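Local structure of hypothetical protein yfcE (Escherichia coli, 1SU1) at residues Trp55-Arg68 / His89-Asp103. The protein belongs to the calcineurin-like metallophosphoesterase superfamily and binds zinc ions in a site formed by loops at the ends of its strands. Sequence-based numbering, arbitrary orientation.
Sequences WLVILGDVLNHGPR and HKVIAVRGNCDSEVD. With ZN (zinc ion), chain E; SO4 (sulfate ion), chain G.
Strands 55-58 and 91-93 run parallel, their axes 4.6 Å apart at the closest, and pair Leu56 with Val91, Val57 with Ile92 and Ile58 with Ala93 through four backbone hydrogen bonds, from Leu56 N to Lys90 O at one end to Val94 N to Ile58 O at the other. Ile92 lies over one face of the Trp55 indole, its CD1 making a CH-pi contact 4.0 Å from the centroid of the six-membered ring, while Lys90 O comes to the edge of that ring. On the sheet face that carries Leu56, Ile58, Val91 and Ala93, Ile58 CD1 packs against Val91 CG1.

Beyond the strands, the Asp99 carboxylate fastens the two loops together. Asp99 OD1 takes Val62 N on the syn lone pair at 2.8 Å. Asp99 OD2 receives Asp61 N at 2.9 Å and Gly96 N at 3.0 Å, both from the same face of the carboxylate. A water bound to Asp99 OD1 also joins Leu63 N to Asp103 OD2, so three backbone N-H groups and a water hold this buried acid.

Through its bond to the backbone N, Asp99 is well placed as a second-shell residue to position Asp61, whose OD2 binds zinc at 2.4 Å. Asn97, its CG tucked between backbone N and carbonyl carbon (chi1 63°), brings OD1 to the same zinc at 2.2 Å and leaves ND2 to donate to the sulfate, an anion that Arg68 NH2 also approaches. His129 and His151 complete the protein ligands. The arrangement is that of a beta-alpha-beta unit, connected through helix 77-85, whose strand-end loops carry the aspartate and asparagine metal ligands characteristic of calcineurin-like metallophosphoesterases.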
loop_
_atom_site.group_PDB
_atom_site.type_symbol
_atom_site.label_atom_id
_atom_site.label_comp_id
_atom_site.label_asym_id
_atom_site.label_seq_id
_atom_site.Cartn_x
_atom_site.Cartn_y
_atom_site.Cartn_z
ATOM N N TRP A 55 -22.969 -15.985 -4.035
ATOM C CA TRP A 55 -21.874 -15.168 -4.574
ATOM C C TRP A 55 -20.827 -15.960 -5.348
ATOM O O TRP A 55 -20.650 -17.151 -5.125
ATOM C CB TRP A 55 -21.118 -14.440 -3.443
ATOM C CG TRP A 55 -21.951 -13.590 -2.549
ATOM C CD1 TRP A 55 -22.556 -13.964 -1.385
ATOM C CD2 TRP A 55 -22.296 -12.222 -2.760
ATOM N NE1 TRP A 55 -23.259 -12.906 -0.851
ATOM C CE2 TRP A 55 -23.113 -11.821 -1.678
ATOM C CE3 TRP A 55 -21.981 -11.288 -3.753
ATOM C CZ2 TRP A 55 -23.640 -10.530 -1.570
ATOM C CZ3 TRP A 55 -22.503 -9.997 -3.647
ATOM C CH2 TRP A 55 -23.321 -9.632 -2.557
ATOM N N LEU A 56 -20.130 -15.280 -6.255
ATOM C CA LEU A 56 -19.028 -15.901 -6.985
ATOM C C LEU A 56 -17.780 -15.301 -6.331
ATOM O O LEU A 56 -17.539 -14.091 -6.430
ATOM C CB LEU A 56 -19.036 -15.527 -8.470
ATOM C CG LEU A 56 -17.755 -15.965 -9.208
ATOM C CD1 LEU A 56 -17.578 -17.479 -9.116
ATOM C CD2 LEU A 56 -17.815 -15.534 -10.659
ATOM N N VAL A 57 -16.999 -16.139 -5.661
ATOM C CA VAL A 57 -15.801 -15.678 -4.982
ATOM C C VAL A 57 -14.516 -15.892 -5.783
ATOM O O VAL A 57 -14.034 -17.025 -5.928
ATOM C CB VAL A 57 -15.671 -16.369 -3.605
ATOM C CG1 VAL A 57 -14.450 -15.844 -2.863
ATOM C CG2 VAL A 57 -16.940 -16.139 -2.792
ATOM N N ILE A 58 -13.961 -14.788 -6.277
ATOM C CA ILE A 58 -12.729 -14.806 -7.062
ATOM C C ILE A 58 -11.512 -14.545 -6.166
ATOM O O ILE A 58 -11.378 -13.463 -5.584
ATOM C CB ILE A 58 -12.832 -13.758 -8.194
ATOM C CG1 ILE A 58 -13.995 -14.150 -9.123
ATOM C CG2 ILE A 58 -11.519 -13.659 -8.963
ATOM C CD1 ILE A 58 -14.171 -13.265 -10.342
ATOM N N LEU A 59 -10.625 -15.536 -6.071
ATOM C CA LEU A 59 -9.445 -15.448 -5.216
ATOM C C LEU A 59 -8.178 -14.795 -5.789
ATOM O O LEU A 59 -7.075 -15.025 -5.274
ATOM C CB LEU A 59 -9.098 -16.839 -4.677
ATOM C CG LEU A 59 -10.194 -17.543 -3.864
ATOM C CD1 LEU A 59 -9.781 -18.983 -3.594
ATOM C CD2 LEU A 59 -10.454 -16.799 -2.542
ATOM N N GLY A 60 -8.312 -14.003 -6.851
ATOM C CA GLY A 60 -7.139 -13.314 -7.382
ATOM C C GLY A 60 -6.386 -13.809 -8.612
ATOM O O GLY A 60 -6.360 -15.010 -8.912
ATOM N N ASP A 61 -5.732 -12.855 -9.284
ATOM C CA ASP A 61 -4.955 -13.065 -10.508
ATOM C C ASP A 61 -5.952 -13.328 -11.634
ATOM O O ASP A 61 -6.078 -14.445 -12.165
ATOM C CB ASP A 61 -3.949 -14.204 -10.307
ATOM C CG ASP A 61 -2.803 -13.801 -9.377
ATOM O OD1 ASP A 61 -3.008 -12.855 -8.584
ATOM O OD2 ASP A 61 -1.722 -14.424 -9.416
ATOM N N VAL A 62 -6.661 -12.246 -11.947
ATOM C CA VAL A 62 -7.729 -12.197 -12.918
ATOM C C VAL A 62 -7.360 -12.083 -14.405
ATOM O O VAL A 62 -7.686 -12.979 -15.183
ATOM C CB VAL A 62 -8.677 -11.042 -12.526
ATOM C CG1 VAL A 62 -9.949 -11.086 -13.347
ATOM C CG2 VAL A 62 -8.993 -11.127 -11.030
ATOM N N LEU A 63 -6.684 -11.003 -14.795
ATOM C CA LEU A 63 -6.349 -10.781 -16.202
ATOM C C LEU A 63 -4.924 -11.023 -16.681
ATOM O O LEU A 63 -4.711 -11.476 -17.813
ATOM C CB LEU A 63 -6.743 -9.361 -16.590
ATOM C CG LEU A 63 -8.161 -8.951 -16.195
ATOM C CD1 LEU A 63 -8.374 -7.482 -16.510
ATOM C CD2 LEU A 63 -9.174 -9.822 -16.944
ATOM N N ASN A 64 -3.943 -10.714 -15.842
ATOM C CA ASN A 64 -2.541 -10.880 -16.223
ATOM C C ASN A 64 -2.085 -12.340 -16.144
ATOM O O ASN A 64 -2.368 -13.044 -15.169
ATOM C CB ASN A 64 -1.685 -9.954 -15.337
ATOM C CG ASN A 64 -0.200 -10.210 -15.450
ATOM O OD1 ASN A 64 0.348 -10.405 -16.537
ATOM N ND2 ASN A 64 0.472 -10.184 -14.310
ATOM N N HIS A 65 -1.397 -12.798 -17.188
ATOM C CA HIS A 65 -0.910 -14.172 -17.223
ATOM C C HIS A 65 0.180 -14.413 -16.183
ATOM O O HIS A 65 0.340 -15.531 -15.687
ATOM C CB HIS A 65 -0.380 -14.517 -18.624
ATOM C CG HIS A 65 0.798 -13.699 -19.053
ATOM N ND1 HIS A 65 2.100 -14.115 -18.871
ATOM C CD2 HIS A 65 0.874 -12.487 -19.657
ATOM C CE1 HIS A 65 2.926 -13.199 -19.344
ATOM N NE2 HIS A 65 2.209 -12.200 -19.828
ATOM N N GLY A 66 0.912 -13.356 -15.846
ATOM C CA GLY A 66 1.988 -13.487 -14.886
ATOM C C GLY A 66 3.300 -13.607 -15.637
ATOM O O GLY A 66 3.442 -14.492 -16.477
ATOM N N PRO A 67 4.280 -12.729 -15.365
ATOM C CA PRO A 67 5.579 -12.765 -16.044
ATOM C C PRO A 67 6.296 -14.113 -15.959
ATOM O O PRO A 67 7.109 -14.441 -16.822
ATOM C CB PRO A 67 6.364 -11.649 -15.348
ATOM C CG PRO A 67 5.297 -10.689 -14.942
ATOM C CD PRO A 67 4.230 -11.612 -14.405
ATOM N N ARG A 68 6.003 -14.885 -14.915
ATOM C CA ARG A 68 6.638 -16.189 -14.730
ATOM C C ARG A 68 5.953 -17.304 -15.525
ATOM O O ARG A 68 6.550 -18.348 -15.772
ATOM C CB ARG A 68 6.638 -16.571 -13.242
ATOM C CG ARG A 68 7.622 -15.801 -12.366
ATOM C CD ARG A 68 7.486 -16.215 -10.897
ATOM N NE ARG A 68 6.288 -15.659 -10.265
ATOM C CZ ARG A 68 5.799 -16.060 -9.094
ATOM N NH1 ARG A 68 6.396 -17.031 -8.417
ATOM N NH2 ARG A 68 4.723 -15.474 -8.586
ATOM N N HIS A 89 -22.286 -7.372 -9.976
ATOM C CA HIS A 89 -23.058 -7.257 -8.744
ATOM C C HIS A 89 -23.080 -8.501 -7.855
ATOM O O HIS A 89 -23.621 -8.463 -6.747
ATOM C CB HIS A 89 -24.495 -6.837 -9.071
ATOM C CG HIS A 89 -25.208 -7.777 -9.995
ATOM N ND1 HIS A 89 -24.739 -8.077 -11.258
ATOM C CD2 HIS A 89 -26.353 -8.481 -9.841
ATOM C CE1 HIS A 89 -25.566 -8.928 -11.840
ATOM N NE2 HIS A 89 -26.554 -9.189 -11.003
ATOM N N LYS A 90 -22.491 -9.599 -8.311
ATOM C CA LYS A 90 -22.488 -10.809 -7.496
ATOM C C LYS A 90 -21.099 -11.359 -7.211
ATOM O O LYS A 90 -20.955 -12.488 -6.738
ATOM C CB LYS A 90 -23.356 -11.890 -8.145
ATOM C CG LYS A 90 -24.844 -11.572 -8.079
ATOM C CD LYS A 90 -25.688 -12.680 -8.655
ATOM C CE LYS A 90 -27.160 -12.430 -8.384
ATOM N NZ LYS A 90 -28.030 -13.457 -9.028
ATOM N N VAL A 91 -20.078 -10.558 -7.492
ATOM C CA VAL A 91 -18.706 -10.986 -7.251
ATOM C C VAL A 91 -18.117 -10.427 -5.953
ATOM O O VAL A 91 -18.350 -9.269 -5.597
ATOM C CB VAL A 91 -17.772 -10.560 -8.406
ATOM C CG1 VAL A 91 -16.332 -10.969 -8.092
ATOM C CG2 VAL A 91 -18.223 -11.205 -9.714
ATOM N N ILE A 92 -17.367 -11.282 -5.263
ATOM C CA ILE A 92 -16.652 -10.963 -4.032
ATOM C C ILE A 92 -15.225 -11.419 -4.367
ATOM O O ILE A 92 -14.985 -12.614 -4.529
ATOM C CB ILE A 92 -17.144 -11.802 -2.821
ATOM C CG1 ILE A 92 -18.620 -11.521 -2.522
ATOM C CG2 ILE A 92 -16.278 -11.498 -1.599
ATOM C CD1 ILE A 92 -18.922 -10.093 -2.130
ATOM N N ALA A 93 -14.282 -10.487 -4.479
ATOM C CA ALA A 93 -12.909 -10.854 -4.826
ATOM C C ALA A 93 -11.829 -10.340 -3.863
ATOM O O ALA A 93 -12.080 -9.467 -3.039
ATOM C CB ALA A 93 -12.606 -10.357 -6.244
ATOM N N VAL A 94 -10.630 -10.908 -3.974
ATOM C CA VAL A 94 -9.477 -10.493 -3.176
ATOM C C VAL A 94 -8.281 -10.383 -4.121
ATOM O O VAL A 94 -8.164 -11.147 -5.088
ATOM C CB VAL A 94 -9.141 -11.479 -2.021
ATOM C CG1 VAL A 94 -10.208 -11.391 -0.940
ATOM C CG2 VAL A 94 -9.026 -12.910 -2.549
ATOM N N ARG A 95 -7.399 -9.430 -3.825
ATOM C CA ARG A 95 -6.223 -9.130 -4.637
ATOM C C ARG A 95 -5.152 -10.209 -4.752
ATOM O O ARG A 95 -4.697 -10.756 -3.743
ATOM C CB ARG A 95 -5.570 -7.830 -4.122
ATOM C CG ARG A 95 -4.599 -7.187 -5.099
ATOM C CD ARG A 95 -3.960 -5.923 -4.523
ATOM N NE ARG A 95 -2.912 -6.206 -3.541
ATOM C CZ ARG A 95 -3.010 -5.944 -2.238
ATOM N NH1 ARG A 95 -4.113 -5.397 -1.748
ATOM N NH2 ARG A 95 -1.995 -6.217 -1.427
ATOM N N GLY A 96 -4.745 -10.493 -5.994
ATOM C CA GLY A 96 -3.694 -11.470 -6.241
ATOM C C GLY A 96 -2.397 -10.746 -6.585
ATOM O O GLY A 96 -2.445 -9.588 -6.994
ATOM N N ASN A 97 -1.252 -11.408 -6.443
ATOM C CA ASN A 97 0.034 -10.771 -6.735
ATOM C C ASN A 97 0.198 -10.296 -8.174
ATOM O O ASN A 97 1.088 -9.488 -8.463
ATOM C CB ASN A 97 1.173 -11.730 -6.405
ATOM C CG ASN A 97 1.128 -12.974 -7.258
ATOM O OD1 ASN A 97 0.060 -13.512 -7.491
ATOM N ND2 ASN A 97 2.283 -13.432 -7.734
ATOM N N CYS A 98 -0.642 -10.798 -9.079
ATOM C CA CYS A 98 -0.551 -10.405 -10.483
ATOM C C CYS A 98 -1.560 -9.338 -10.880
ATOM O O CYS A 98 -1.502 -8.813 -11.998
ATOM C CB CYS A 98 -0.716 -11.626 -11.404
ATOM S SG CYS A 98 0.536 -12.915 -11.244
ATOM N N ASP A 99 -2.485 -9.004 -9.983
ATOM C CA ASP A 99 -3.472 -7.975 -10.309
ATOM C C ASP A 99 -2.898 -6.570 -10.089
ATOM O O ASP A 99 -2.167 -6.341 -9.129
ATOM C CB ASP A 99 -4.735 -8.164 -9.463
ATOM C CG ASP A 99 -5.390 -9.534 -9.684
ATOM O OD1 ASP A 99 -5.294 -10.068 -10.816
ATOM O OD2 ASP A 99 -6.009 -10.068 -8.736
ATOM N N SER A 100 -3.225 -5.641 -10.985
ATOM C CA SER A 100 -2.745 -4.266 -10.879
ATOM C C SER A 100 -3.933 -3.319 -10.917
ATOM O O SER A 100 -5.075 -3.765 -10.992
ATOM C CB SER A 100 -1.769 -3.945 -12.020
ATOM O OG SER A 100 -2.400 -4.055 -13.284
ATOM N N GLU A 101 -3.677 -2.014 -10.875
ATOM C CA GLU A 101 -4.778 -1.057 -10.885
ATOM C C GLU A 101 -5.457 -0.877 -12.248
ATOM O O GLU A 101 -6.606 -0.442 -12.318
ATOM C CB GLU A 101 -4.330 0.301 -10.286
ATOM C CG GLU A 101 -3.011 0.864 -10.774
ATOM C CD GLU A 101 -2.215 1.589 -9.660
ATOM O OE1 GLU A 101 -2.827 2.209 -8.763
ATOM O OE2 GLU A 101 -0.972 1.547 -9.699
ATOM N N VAL A 102 -4.761 -1.196 -13.337
ATOM C CA VAL A 102 -5.396 -1.085 -14.650
ATOM C C VAL A 102 -6.524 -2.130 -14.673
ATOM O O VAL A 102 -7.575 -1.913 -15.270
ATOM C CB VAL A 102 -4.407 -1.367 -15.816
ATOM C CG1 VAL A 102 -3.894 -2.799 -15.745
ATOM C CG2 VAL A 102 -5.098 -1.106 -17.152
ATOM N N ASP A 103 -6.305 -3.245 -13.978
ATOM C CA ASP A 103 -7.303 -4.306 -13.904
ATOM C C ASP A 103 -8.506 -3.818 -13.115
ATOM O O ASP A 103 -9.656 -4.141 -13.450
ATOM C CB ASP A 103 -6.729 -5.559 -13.236
ATOM C CG ASP A 103 -5.554 -6.135 -14.004
ATOM O OD1 ASP A 103 -5.551 -6.023 -15.259
ATOM O OD2 ASP A 103 -4.636 -6.706 -13.363
HETATM ZN ZN ZN E . -0.726 -15.618 -7.656
HETATM S S SO4 G . 1.487 -16.859 -9.763
HETATM O O1 SO4 G . 1.618 -17.739 -8.589
HETATM O O2 SO4 G . 0.233 -16.119 -9.653
HETATM O O3 SO4 G . 2.580 -15.860 -9.831
HETATM O O4 SO4 G . 1.478 -17.679 -10.996
HETATM O O HOH W 1 -4.889 -9.396 -13.251
#